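Local coordinates for protein putative dehydrogenase (Amycolatopsis orientalis, PDB 5A9T) that reduces imines to amines, probably with NADPH as the hydride donor, as an imine reductase built from a Rossmann-type domain and a helical C-terminal domain, at residues P15-L20 and V123-V128; I55-S60 and P81-L86; L268-A272 and V285-W289. All blocks are in the same frame, centred on the assembly; numbering follows the deposited sequence.

Contact 1 of 3, residues P15-L20 and V123-V128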
ATOM      1  N   PRO A  15     -17.466 -18.834 -13.695  1.00 21.76           N
ATOM      2  CA  PRO A  15     -18.108 -17.802 -12.838  1.00 22.12           C
ATOM      3  C   PRO A  15     -17.941 -16.360 -13.408  1.00 17.31           C
ATOM      4  O   PRO A  15     -18.880 -15.583 -13.365  1.00 20.21           O
ATOM      5  CB  PRO A  15     -17.222 -17.946 -11.557  1.00 26.52           C
ATOM      6  CG  PRO A  15     -16.856 -19.367 -11.526  1.00 28.71           C
ATOM      7  CD  PRO A  15     -16.568 -19.760 -12.981  1.00 24.50           C
ATOM      8  N   MET A  16     -16.756 -16.084 -13.953  1.00 18.68           N
ATOM      9  CA  MET A  16     -16.515 -14.785 -14.560  1.00 18.19           C
ATOM     10  C   MET A  16     -17.345 -14.622 -15.817  1.00 17.52           C
ATOM     11  O   MET A  16     -18.051 -13.630 -16.006  1.00 18.15           O
ATOM     12  CB  MET A  16     -15.054 -14.505 -14.812  1.00 17.83           C
ATOM     13  CG  MET A  16     -14.896 -13.041 -15.258  1.00 17.21           C
ATOM     14  SD  MET A  16     -15.425 -11.757 -14.112  1.00 19.39           S
ATOM     15  CE  MET A  16     -14.066 -11.722 -13.055  1.00 22.31           C
ATOM     16  N   GLY A  17     -17.288 -15.565 -16.777  1.00 18.77           N
ATOM     17  CA  GLY A  17     -18.096 -15.430 -17.973  1.00 18.09           C
ATOM     18  C   GLY A  17     -19.569 -15.332 -17.782  1.00 17.55           C
ATOM     19  O   GLY A  17     -20.239 -14.587 -18.453  1.00 17.22           O
ATOM     20  N   SER A  18     -20.037 -16.109 -16.807  1.00 19.19           N
ATOM     21  CA  SER A  18     -21.399 -15.990 -16.463  1.00 19.54           C
ATOM     22  C   SER A  18     -21.795 -14.615 -15.937  1.00 17.65           C
ATOM     23  O   SER A  18     -22.846 -14.036 -16.264  1.00 18.81           O
ATOM     24  CB  SER A  18     -21.742 -17.027 -15.394  1.00 20.13           C
ATOM     25  OG  SER A  18     -21.603 -18.335 -15.905  1.00 22.86           O
ATOM     26  N   ALA A  19     -20.914 -14.000 -15.083  1.00 18.55           N
ATOM     27  CA  ALA A  19     -21.150 -12.637 -14.615  1.00 16.89           C
ATOM     28  C   ALA A  19     -21.168 -11.571 -15.757  1.00 16.29           C
ATOM     29  O   ALA A  19     -21.946 -10.685 -15.776  1.00 17.18           O
ATOM     30  CB  ALA A  19     -20.143 -12.250 -13.548  1.00 17.05           C
ATOM     31  N   LEU A  20     -20.287 -11.791 -16.725  1.00 17.26           N
ATOM     32  CA  LEU A  20     -20.290 -10.936 -17.891  1.00 14.29           C
ATOM     33  C   LEU A  20     -21.597 -11.029 -18.665  1.00 15.70           C
ATOM     34  O   LEU A  20     -22.201 -10.041 -19.022  1.00 16.96           O
ATOM     35  CB  LEU A  20     -19.126 -11.278 -18.819  1.00 15.13           C
ATOM     36  CG  LEU A  20     -17.715 -11.169 -18.266  1.00 16.92           C
ATOM     37  CD1 LEU A  20     -16.573 -11.790 -19.094  1.00 18.47           C
ATOM     38  CD2 LEU A  20     -17.345  -9.757 -17.911  1.00 19.41           C
ATOM     39  N   VAL A 123     -11.867  -6.765 -10.823  1.00 17.86           N
ATOM     40  CA  VAL A 123     -12.805  -6.984  -9.704  1.00 20.05           C
ATOM     41  C   VAL A 123     -13.285  -8.387  -9.762  1.00 19.83           C
ATOM     42  O   VAL A 123     -13.170  -9.114 -10.764  1.00 19.00           O
ATOM     43  CB  VAL A 123     -13.999  -5.962  -9.704  1.00 20.94           C
ATOM     44  CG1 VAL A 123     -13.459  -4.596  -9.559  1.00 22.83           C
ATOM     45  CG2 VAL A 123     -14.818  -6.180 -11.006  1.00 22.21           C
ATOM     46  N   PRO A 124     -13.849  -8.909  -8.692  1.00 19.83           N
ATOM     47  CA  PRO A 124     -14.422 -10.237  -8.773  1.00 19.77           C
ATOM     48  C   PRO A 124     -15.739 -10.279  -9.538  1.00 17.31           C
ATOM     49  O   PRO A 124     -16.400  -9.225  -9.756  1.00 19.28           O
ATOM     50  CB  PRO A 124     -14.629 -10.671  -7.252  1.00 23.18           C
ATOM     51  CG  PRO A 124     -14.159  -9.467  -6.512  1.00 25.02           C
ATOM     52  CD  PRO A 124     -13.807  -8.328  -7.336  1.00 21.11           C
ATOM     53  N   PRO A 125     -16.114 -11.524  -9.905  1.00 19.65           N
ATOM     54  CA  PRO A 125     -17.357 -11.672 -10.676  1.00 20.14           C
ATOM     55  C   PRO A 125     -18.585 -10.948 -10.140  1.00 19.50           C
ATOM     56  O   PRO A 125     -19.326 -10.336 -10.897  1.00 19.94           O
ATOM     57  CB  PRO A 125     -17.539 -13.193 -10.767  1.00 21.40           C
ATOM     58  CG  PRO A 125     -16.197 -13.779 -10.624  1.00 22.58           C
ATOM     59  CD  PRO A 125     -15.426 -12.811  -9.762  1.00 20.95           C
ATOM     60  N   ALA A 126     -18.756 -10.918  -8.798  1.00 20.48           N
ATOM     61  CA  ALA A 126     -19.955 -10.279  -8.221  1.00 21.18           C
ATOM     62  C   ALA A 126     -19.984  -8.857  -8.376  1.00 21.53           C
ATOM     63  O   ALA A 126     -21.037  -8.228  -8.238  1.00 25.34           O
ATOM     64  CB  ALA A 126     -20.086 -10.592  -6.720  1.00 24.16           C
ATOM     65  N   MET A 127     -18.832  -8.205  -8.657  1.00 19.68           N
ATOM     66  CA  MET A 127     -18.794  -6.811  -8.841  1.00 21.13           C
ATOM     67  C   MET A 127     -18.933  -6.291 -10.332  1.00 18.76           C
ATOM     68  O   MET A 127     -19.121  -5.113 -10.611  1.00 19.15           O
ATOM     69  CB  MET A 127     -17.538  -6.219  -8.250  1.00 23.64           C
ATOM     70  CG  MET A 127     -17.619  -6.250  -6.730  1.00 31.60           C
ATOM     71  SD  MET A 127     -16.220  -5.357  -6.091  1.00 52.95           S
ATOM     72  CE  MET A 127     -16.250  -3.804  -6.995  1.00 39.44           C
ATOM     73  N   VAL A 128     -18.876  -7.283 -11.246  1.00 17.99           N
ATOM     74  CA  VAL A 128     -19.018  -6.941 -12.652  1.00 19.83           C
ATOM     75  C   VAL A 128     -20.359  -6.264 -12.881  1.00 19.16           C
ATOM     76  O   VAL A 128     -21.403  -6.713 -12.326  1.00 22.42           O
ATOM     77  CB  VAL A 128     -18.842  -8.202 -13.558  1.00 18.79           C
ATOM     78  CG1 VAL A 128     -19.264  -7.832 -15.008  1.00 21.38           C
ATOM     79  CG2 VAL A 128     -17.356  -8.756 -13.368  1.00 23.96           C
TER

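Contact 2 of 3, residues I55-S60 and P81-L86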
ATOM      1  N   ILE A  55     -20.002 -23.511 -31.545  1.00 18.84           N
ATOM      2  CA  ILE A  55     -19.227 -22.262 -31.618  1.00 18.25           C
ATOM      3  C   ILE A  55     -19.428 -21.491 -32.881  1.00 19.35           C
ATOM      4  O   ILE A  55     -19.405 -20.229 -32.837  1.00 17.82           O
ATOM      5  CB  ILE A  55     -17.737 -22.500 -31.274  1.00 19.80           C
ATOM      6  CG1 ILE A  55     -16.947 -21.207 -31.006  1.00 17.94           C
ATOM      7  CG2 ILE A  55     -17.039 -23.247 -32.378  1.00 20.86           C
ATOM      8  CD1 ILE A  55     -17.433 -20.397 -29.866  1.00 18.34           C
ATOM      9  N   VAL A  56     -19.651 -22.149 -34.036  1.00 19.15           N
ATOM     10  CA  VAL A  56     -19.842 -21.389 -35.215  1.00 19.10           C
ATOM     11  C   VAL A  56     -21.136 -20.557 -35.108  1.00 18.47           C
ATOM     12  O   VAL A  56     -21.204 -19.363 -35.533  1.00 18.61           O
ATOM     13  CB  VAL A  56     -19.870 -22.334 -36.435  1.00 22.59           C
ATOM     14  CG1 VAL A  56     -20.215 -21.558 -37.713  1.00 26.16           C
ATOM     15  CG2 VAL A  56     -18.512 -23.024 -36.646  1.00 25.29           C
ATOM     16  N   ASP A  57     -22.204 -21.158 -34.609  1.00 19.63           N
ATOM     17  CA  ASP A  57     -23.423 -20.409 -34.445  0.70 20.02           C
ATOM     18  C   ASP A  57     -23.261 -19.292 -33.418  1.00 19.10           C
ATOM     19  O   ASP A  57     -23.765 -18.182 -33.596  1.00 20.07           O
ATOM     20  CB  ASP A  57     -24.568 -21.329 -34.046  0.70 21.91           C
ATOM     21  CG  ASP A  57     -24.904 -22.395 -35.115  0.70 24.62           C
ATOM     22  OD1 ASP A  57     -24.792 -22.149 -36.341  0.70 28.74           O
ATOM     23  OD2 ASP A  57     -25.311 -23.505 -34.669  0.70 27.41           O
ATOM     24  N   ALA A  58     -22.530 -19.532 -32.327  1.00 16.94           N
ATOM     25  CA  ALA A  58     -22.324 -18.485 -31.355  1.00 17.01           C
ATOM     26  C   ALA A  58     -21.555 -17.301 -31.948  1.00 17.18           C
ATOM     27  O   ALA A  58     -21.936 -16.171 -31.779  1.00 16.74           O
ATOM     28  CB  ALA A  58     -21.535 -19.007 -30.186  1.00 19.08           C
ATOM     29  N   VAL A  59     -20.485 -17.605 -32.652  1.00 15.82           N
ATOM     30  CA  VAL A  59     -19.677 -16.551 -33.327  1.00 16.54           C
ATOM     31  C   VAL A  59     -20.548 -15.800 -34.352  1.00 16.74           C
ATOM     32  O   VAL A  59     -20.428 -14.530 -34.507  1.00 16.58           O
ATOM     33  CB  VAL A  59     -18.443 -17.218 -33.992  1.00 17.73           C
ATOM     34  CG1 VAL A  59     -17.717 -16.329 -34.980  1.00 21.32           C
ATOM     35  CG2 VAL A  59     -17.461 -17.600 -32.865  1.00 18.45           C
ATOM     36  N   SER A  60     -21.348 -16.548 -35.132  1.00 15.84           N
ATOM     37  CA  SER A  60     -22.119 -15.919 -36.206  0.50 15.22           C
ATOM     38  C   SER A  60     -23.261 -15.022 -35.707  1.00 15.78           C
ATOM     39  O   SER A  60     -23.852 -14.246 -36.480  1.00 17.12           O
ATOM     40  CB  SER A  60     -22.653 -17.015 -37.173  0.50 15.20           C
ATOM     41  OG  SER A  60     -21.622 -17.773 -37.750  0.50 12.88           O
ATOM     42  N   PRO A  81     -12.891 -23.887 -34.841  1.00 21.20           N
ATOM     43  CA  PRO A  81     -13.863 -24.356 -35.808  1.00 21.73           C
ATOM     44  C   PRO A  81     -14.617 -23.191 -36.529  1.00 23.26           C
ATOM     45  O   PRO A  81     -15.345 -23.393 -37.537  1.00 26.28           O
ATOM     46  CB  PRO A  81     -14.858 -25.182 -34.995  1.00 25.94           C
ATOM     47  CG  PRO A  81     -14.036 -25.703 -33.857  1.00 26.11           C
ATOM     48  CD  PRO A  81     -13.103 -24.574 -33.525  1.00 22.26           C
ATOM     49  N   ALA A  82     -14.548 -22.002 -35.924  1.00 20.74           N
ATOM     50  CA  ALA A  82     -15.281 -20.845 -36.421  1.00 18.77           C
ATOM     51  C   ALA A  82     -14.375 -19.929 -37.216  1.00 23.12           C
ATOM     52  O   ALA A  82     -14.634 -18.728 -37.379  1.00 22.62           O
ATOM     53  CB  ALA A  82     -15.962 -20.133 -35.235  1.00 21.19           C
ATOM     54  N   ARG A  83     -13.303 -20.492 -37.776  1.00 24.30           N
ATOM     55  CA  ARG A  83     -12.319 -19.708 -38.504  1.00 27.78           C
ATOM     56  C   ARG A  83     -12.928 -18.723 -39.502  1.00 23.14           C
ATOM     57  O   ARG A  83     -12.588 -17.551 -39.497  1.00 24.48           O
ATOM     58  CB  ARG A  83     -11.316 -20.654 -39.237  1.00 30.65           C
ATOM     59  CG  ARG A  83     -10.362 -19.925 -40.229  1.00 36.36           C
ATOM     60  N   GLU A  84     -13.690 -19.316 -40.371  1.00 24.35           N
ATOM     61  CA  GLU A  84     -14.258 -18.497 -41.445  1.00 26.24           C
ATOM     62  C   GLU A  84     -15.252 -17.438 -40.910  1.00 22.10           C
ATOM     63  O   GLU A  84     -15.238 -16.232 -41.351  1.00 21.63           O
ATOM     64  CB  GLU A  84     -14.905 -19.436 -42.478  1.00 31.39           C
ATOM     65  CG  GLU A  84     -13.907 -20.270 -43.315  1.00 34.55           C
ATOM     66  N   ALA A  85     -16.104 -17.871 -39.962  1.00 18.70           N
ATOM     67  CA  ALA A  85     -17.071 -16.999 -39.400  1.00 16.40           C
ATOM     68  C   ALA A  85     -16.493 -15.835 -38.669  1.00 17.58           C
ATOM     69  O   ALA A  85     -17.156 -14.847 -38.480  1.00 17.24           O
ATOM     70  CB  ALA A  85     -18.058 -17.741 -38.568  1.00 18.58           C
ATOM     71  N   LEU A  86     -15.258 -15.944 -38.174  1.00 16.87           N
ATOM     72  CA  LEU A  86     -14.642 -14.895 -37.417  1.00 16.76           C
ATOM     73  C   LEU A  86     -14.290 -13.643 -38.243  1.00 16.89           C
ATOM     74  O   LEU A  86     -14.133 -12.583 -37.704  1.00 16.15           O
ATOM     75  CB  LEU A  86     -13.354 -15.371 -36.745  1.00 18.25           C
ATOM     76  CG  LEU A  86     -13.614 -16.300 -35.549  1.00 21.00           C
ATOM     77  CD1 LEU A  86     -12.390 -17.184 -35.272  1.00 23.48           C
ATOM     78  CD2 LEU A  86     -14.012 -15.416 -34.418  1.00 21.39           C
TER

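Contact 3 of 3, residues L268-A272 and V285-W289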
ATOM      1  N   LEU A 268      16.418  -6.780   0.943  1.00 27.83           N
ATOM      2  CA  LEU A 268      16.369  -6.113  -0.330  1.00 26.32           C
ATOM      3  C   LEU A 268      17.330  -4.935  -0.301  1.00 28.89           C
ATOM      4  O   LEU A 268      18.019  -4.732  -1.354  1.00 28.75           O
ATOM      5  CB  LEU A 268      15.035  -5.542  -0.848  1.00 28.76           C
ATOM      6  CG  LEU A 268      13.921  -6.599  -1.065  1.00 32.60           C
ATOM      7  CD1 LEU A 268      12.486  -6.025  -1.057  1.00 30.80           C
ATOM      8  CD2 LEU A 268      14.199  -7.369  -2.377  1.00 34.00           C
ATOM      9  N   LEU A 269      17.409  -4.222   0.835  1.00 23.39           N
ATOM     10  CA  LEU A 269      18.307  -3.063   0.979  1.00 23.09           C
ATOM     11  C   LEU A 269      19.758  -3.471   1.044  1.00 26.12           C
ATOM     12  O   LEU A 269      20.631  -2.794   0.516  1.00 27.94           O
ATOM     13  CB  LEU A 269      17.903  -2.152   2.108  1.00 21.62           C
ATOM     14  CG  LEU A 269      16.442  -1.605   2.043  1.00 21.64           C
ATOM     15  CD1 LEU A 269      16.290  -0.565   3.083  1.00 21.59           C
ATOM     16  CD2 LEU A 269      16.104  -1.100   0.694  1.00 23.07           C
ATOM     17  N   ASP A 270      20.047  -4.503   1.782  1.00 28.85           N
ATOM     18  CA  ASP A 270      21.455  -5.034   1.808  1.00 27.46           C
ATOM     19  C   ASP A 270      21.954  -5.402   0.408  1.00 25.15           C
ATOM     20  O   ASP A 270      23.126  -5.040   0.039  1.00 29.28           O
ATOM     21  CB  ASP A 270      21.389  -6.314   2.652  1.00 28.01           C
ATOM     22  CG  ASP A 270      21.156  -6.053   4.187  1.00 31.89           C
ATOM     23  OD1 ASP A 270      21.422  -4.917   4.735  1.00 32.34           O
ATOM     24  OD2 ASP A 270      20.695  -7.053   4.875  1.00 38.86           O
ATOM     25  N   ARG A 271      21.138  -5.985  -0.434  1.00 25.13           N
ATOM     26  CA  ARG A 271      21.496  -6.295  -1.855  1.00 27.37           C
ATOM     27  C   ARG A 271      21.891  -5.006  -2.607  1.00 30.52           C
ATOM     28  O   ARG A 271      22.867  -4.912  -3.369  1.00 28.43           O
ATOM     29  CB  ARG A 271      20.316  -7.007  -2.561  1.00 31.91           C
ATOM     30  CG  ARG A 271      20.494  -7.687  -3.926  1.00 37.03           C
ATOM     31  CD  ARG A 271      19.169  -8.396  -4.285  1.00 40.78           C
ATOM     32  NE  ARG A 271      19.063  -8.484  -5.734  1.00 42.95           N
ATOM     33  CZ  ARG A 271      17.930  -8.656  -6.444  1.00 42.87           C
ATOM     34  NH1 ARG A 271      16.663  -8.787  -5.886  1.00 37.50           N
ATOM     35  NH2 ARG A 271      18.070  -8.693  -7.757  1.00 45.87           N
ATOM     36  N   ALA A 272      21.102  -3.974  -2.415  1.00 25.37           N
ATOM     37  CA  ALA A 272      21.334  -2.697  -3.021  1.00 24.09           C
ATOM     38  C   ALA A 272      22.562  -2.009  -2.489  1.00 23.05           C
ATOM     39  O   ALA A 272      23.306  -1.429  -3.337  1.00 24.73           O
ATOM     40  CB  ALA A 272      20.092  -1.804  -2.776  1.00 25.58           C
ATOM     41  N   VAL A 285      16.505   1.241  -5.249  1.00 16.82           N
ATOM     42  CA  VAL A 285      16.349  -0.251  -5.134  1.00 18.57           C
ATOM     43  C   VAL A 285      15.676  -0.824  -6.339  1.00 17.82           C
ATOM     44  O   VAL A 285      15.959  -1.934  -6.753  1.00 19.34           O
ATOM     45  CB  VAL A 285      15.678  -0.591  -3.813  1.00 19.42           C
ATOM     46  CG1 VAL A 285      14.198  -0.279  -3.845  1.00 18.27           C
ATOM     47  CG2 VAL A 285      15.886  -2.045  -3.487  1.00 22.91           C
ATOM     48  N   ILE A 286      14.826  -0.011  -7.042  1.00 15.35           N
ATOM     49  CA  ILE A 286      14.206  -0.482  -8.220  1.00 15.77           C
ATOM     50  C   ILE A 286      15.193  -0.914  -9.329  1.00 16.03           C
ATOM     51  O   ILE A 286      14.901  -1.780 -10.191  1.00 17.07           O
ATOM     52  CB  ILE A 286      13.173   0.517  -8.807  1.00 15.86           C
ATOM     53  CG1 ILE A 286      12.192  -0.151  -9.849  1.00 15.89           C
ATOM     54  CG2 ILE A 286      13.887   1.730  -9.439  1.00 16.29           C
ATOM     55  CD1 ILE A 286      11.140   0.858 -10.318  1.00 15.08           C
ATOM     56  N   GLU A 287      16.400  -0.314  -9.346  1.00 15.75           N
ATOM     57  CA  GLU A 287      17.349  -0.683 -10.426  1.00 18.13           C
ATOM     58  C   GLU A 287      17.887  -2.070 -10.415  1.00 20.26           C
ATOM     59  O   GLU A 287      18.140  -2.587 -11.517  1.00 28.26           O
ATOM     60  CB  GLU A 287      18.520   0.283 -10.327  1.00 22.06           C
ATOM     61  CG  GLU A 287      18.165   1.663 -10.714  1.00 22.28           C
ATOM     62  CD  GLU A 287      17.755   1.800 -12.169  1.00 27.29           C
ATOM     63  OE1 GLU A 287      18.467   1.213 -13.058  1.00 31.53           O
ATOM     64  OE2 GLU A 287      16.751   2.478 -12.410  1.00 28.13           O
ATOM     65  N   LEU A 288      17.868  -2.700  -9.283  1.00 20.58           N
ATOM     66  CA  LEU A 288      18.206  -4.151  -9.166  1.00 26.38           C
ATOM     67  C   LEU A 288      17.115  -4.981  -9.821  1.00 26.79           C
ATOM     68  O   LEU A 288      17.337  -6.190  -9.992  1.00 26.60           O
ATOM     69  CB  LEU A 288      18.235  -4.535  -7.690  1.00 29.62           C
ATOM     70  CG  LEU A 288      19.204  -3.945  -6.692  1.00 37.37           C
ATOM     71  CD1 LEU A 288      18.672  -4.133  -5.260  1.00 44.53           C
ATOM     72  CD2 LEU A 288      20.554  -4.595  -6.921  1.00 37.08           C
ATOM     73  N   TRP A 289      15.914  -4.422 -10.044  1.00 21.28           N
ATOM     74  CA  TRP A 289      14.771  -5.272 -10.511  1.00 21.05           C
ATOM     75  C   TRP A 289      14.384  -5.083 -11.937  1.00 20.70           C
ATOM     76  O   TRP A 289      13.631  -5.906 -12.476  1.00 21.72           O
ATOM     77  CB  TRP A 289      13.543  -5.030  -9.618  1.00 18.50           C
ATOM     78  CG  TRP A 289      13.778  -5.158  -8.156  1.00 19.88           C
ATOM     79  CD1 TRP A 289      14.800  -5.861  -7.564  1.00 23.09           C
ATOM     80  CD2 TRP A 289      13.023  -4.613  -7.108  1.00 16.90           C
ATOM     81  NE1 TRP A 289      14.698  -5.763  -6.200  1.00 26.90           N
ATOM     82  CE2 TRP A 289      13.637  -4.984  -5.868  1.00 21.27           C
ATOM     83  CE3 TRP A 289      11.876  -3.809  -7.043  1.00 19.44           C
ATOM     84  CZ2 TRP A 289      13.162  -4.521  -4.637  1.00 23.59           C
ATOM     85  CZ3 TRP A 289      11.394  -3.436  -5.858  1.00 19.02           C
ATOM     86  CH2 TRP A 289      12.022  -3.717  -4.649  1.00 20.55           C
TER

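Contact 1 of 3, residues P15-L20 and V123-V128
Residues 123-128, from the loop between strands 115-121 and 134-139, lie along the first turns of helix 15-26, with no hydrogen bond between the two segments. The loop first meets the helix at Val123, whose carbonyl O lies 3.6 Å from CE of Met16. Pro124 barely touches; its CA-CB bond points away from the helix. Pro125 then turns in, its CA 5.0 Å from that of Met16, the closest pair of CA atoms. Its ring takes Met16 CE against CD at 3.7 Å, while Pro125 CB lies 3.9 Å from CB of Ala19 and 3.8 Å from the carbonyl O of Pro15. Ala126 and Met127 form the outer side of a short 3-10 turn, in which Val128 N bonds to Pro125 O at 3.1 Å. That turn brings Val128 back to the helix. Its CG2 packs on Met16 SD at 3.6 Å and its CG1 on Leu20 CD2 at 4.0 Å, with Ala19, a small residue, letting the loop come close. Met16 touches both Pro125, through CE, and Val128, through SD, its t, p, p side chain reaching across from a CA-CB bond that points sideways. Met16 and Gly17 belong to the NADP(+) site observed for this protein, although no cofactor is bound to this chain here, and Gly17 ends the sequence Gly12-x-Gly14-x-x-Gly17, consistent with the glycine-rich strand-turn-helix of a Rossmann dinucleotide-binding fold.

Contact 2 of 3, residues I55-S60 and P81-L86
Val59 overlaps two alanines at once: its CG2 rests 3.8 Å from CB of Ala82, and its CG1 lies 3.9 Å from CB of Ala85 and equally far from CD2 of Leu86. One turn earlier, Val56 packs against the start of the same segment, with CG2 3.3 Å from the carbonyl O of Pro81 and 4.1 Å from Ala82 CB. The small alanine side chains permit close packing, and the CA atoms of Val56 and Ala82 are 4.7 Å apart. Both segments belong to the Rossmann-type domain, where helix 55-60 leads into strand 64-67 of the parallel part of the sheet and residues 81-86 precede strand 90-93; Leu65 of the former strand receives both Val59 and Leu86. At one end of the contact, Ile55 CG2 meets Pro81 CB at 3.9 Å, and Ile55 also touches Trp34 on strand 30-34. At the other, in the conformer given, Ser60 OG donates a hydrogen bond to Val56 O (2.8 Å) and lies 3.7 Å from Ala85 CB.

Contact 3 of 3, residues L268-A272 and V285-W289
Apolar packing carries most of this contact, in which the helix segment 268-272 receives a short 3-10 segment from the end of the chain. Leu288 reaches onto the helix with CD1 3.7 Å from CB of Ala272 and 4.0 Å from the carbonyl O of Leu268. Val285 presents CG2 to Ala272 CB and to Leu269 CD2, each at 4.3 Å; where Ala272 and Val285 face each other the CA atoms are 5.9 Å apart. Leu268 CD2 then lies 3.8 Å from CZ2 of the Trp289 ring. The polar element is Arg271, whose extended side chain runs out past Leu288 and sets one guanidinium face over Leu288 CB. Its NH1 approaches NE1 at the edge of the Trp289 indole, 3.6 Å away; both are N-H donors, so this is a close approach and not a hydrogen bond, and NE1 is buried here with no polar partner in the model. The charge of Arg271 is answered across the dimer, by salt bridges from NH1 to Glu260 and Asp258 of the second subunit. That subunit also packs Ile261 on Leu268 and Leu186 on Val285, and is joined to Trp289 by backbone hydrogen bonds. Within the same chain, Leu269 touches Asn241 and Tyr282, residues of the pocket that holds (1R)-1-methyl-1,2,3,4-tetrahydroisoquinoline. The arrangement is a C-terminal tail folded back on helix 260-274 at the subunit interface of the all-helical, 6PGD-type C-terminal domain.

The three contacts fall in two domains of the chain. Contacts 1 and 2 lie in the Rossmann-type domain, their centres 24 Å apart and nearest atoms about 13 Å apart; in sequence, contact 2 falls between the segments of contact 1. Contact 3 belongs to the C-terminal domain, across the chain's centre, with centres 38 Å from contact 1 and 50 Å from contact 2. Contact 1 includes NADP(+)-site residues, without bound cofactor here, while in contact 2 Ile55 is about 8 Å, side chain to side chain, from Arg36 of that site. One bound amine molecule lies about 7 Å from the Pro124 side chain and a different one about 8 Å from that of Leu269.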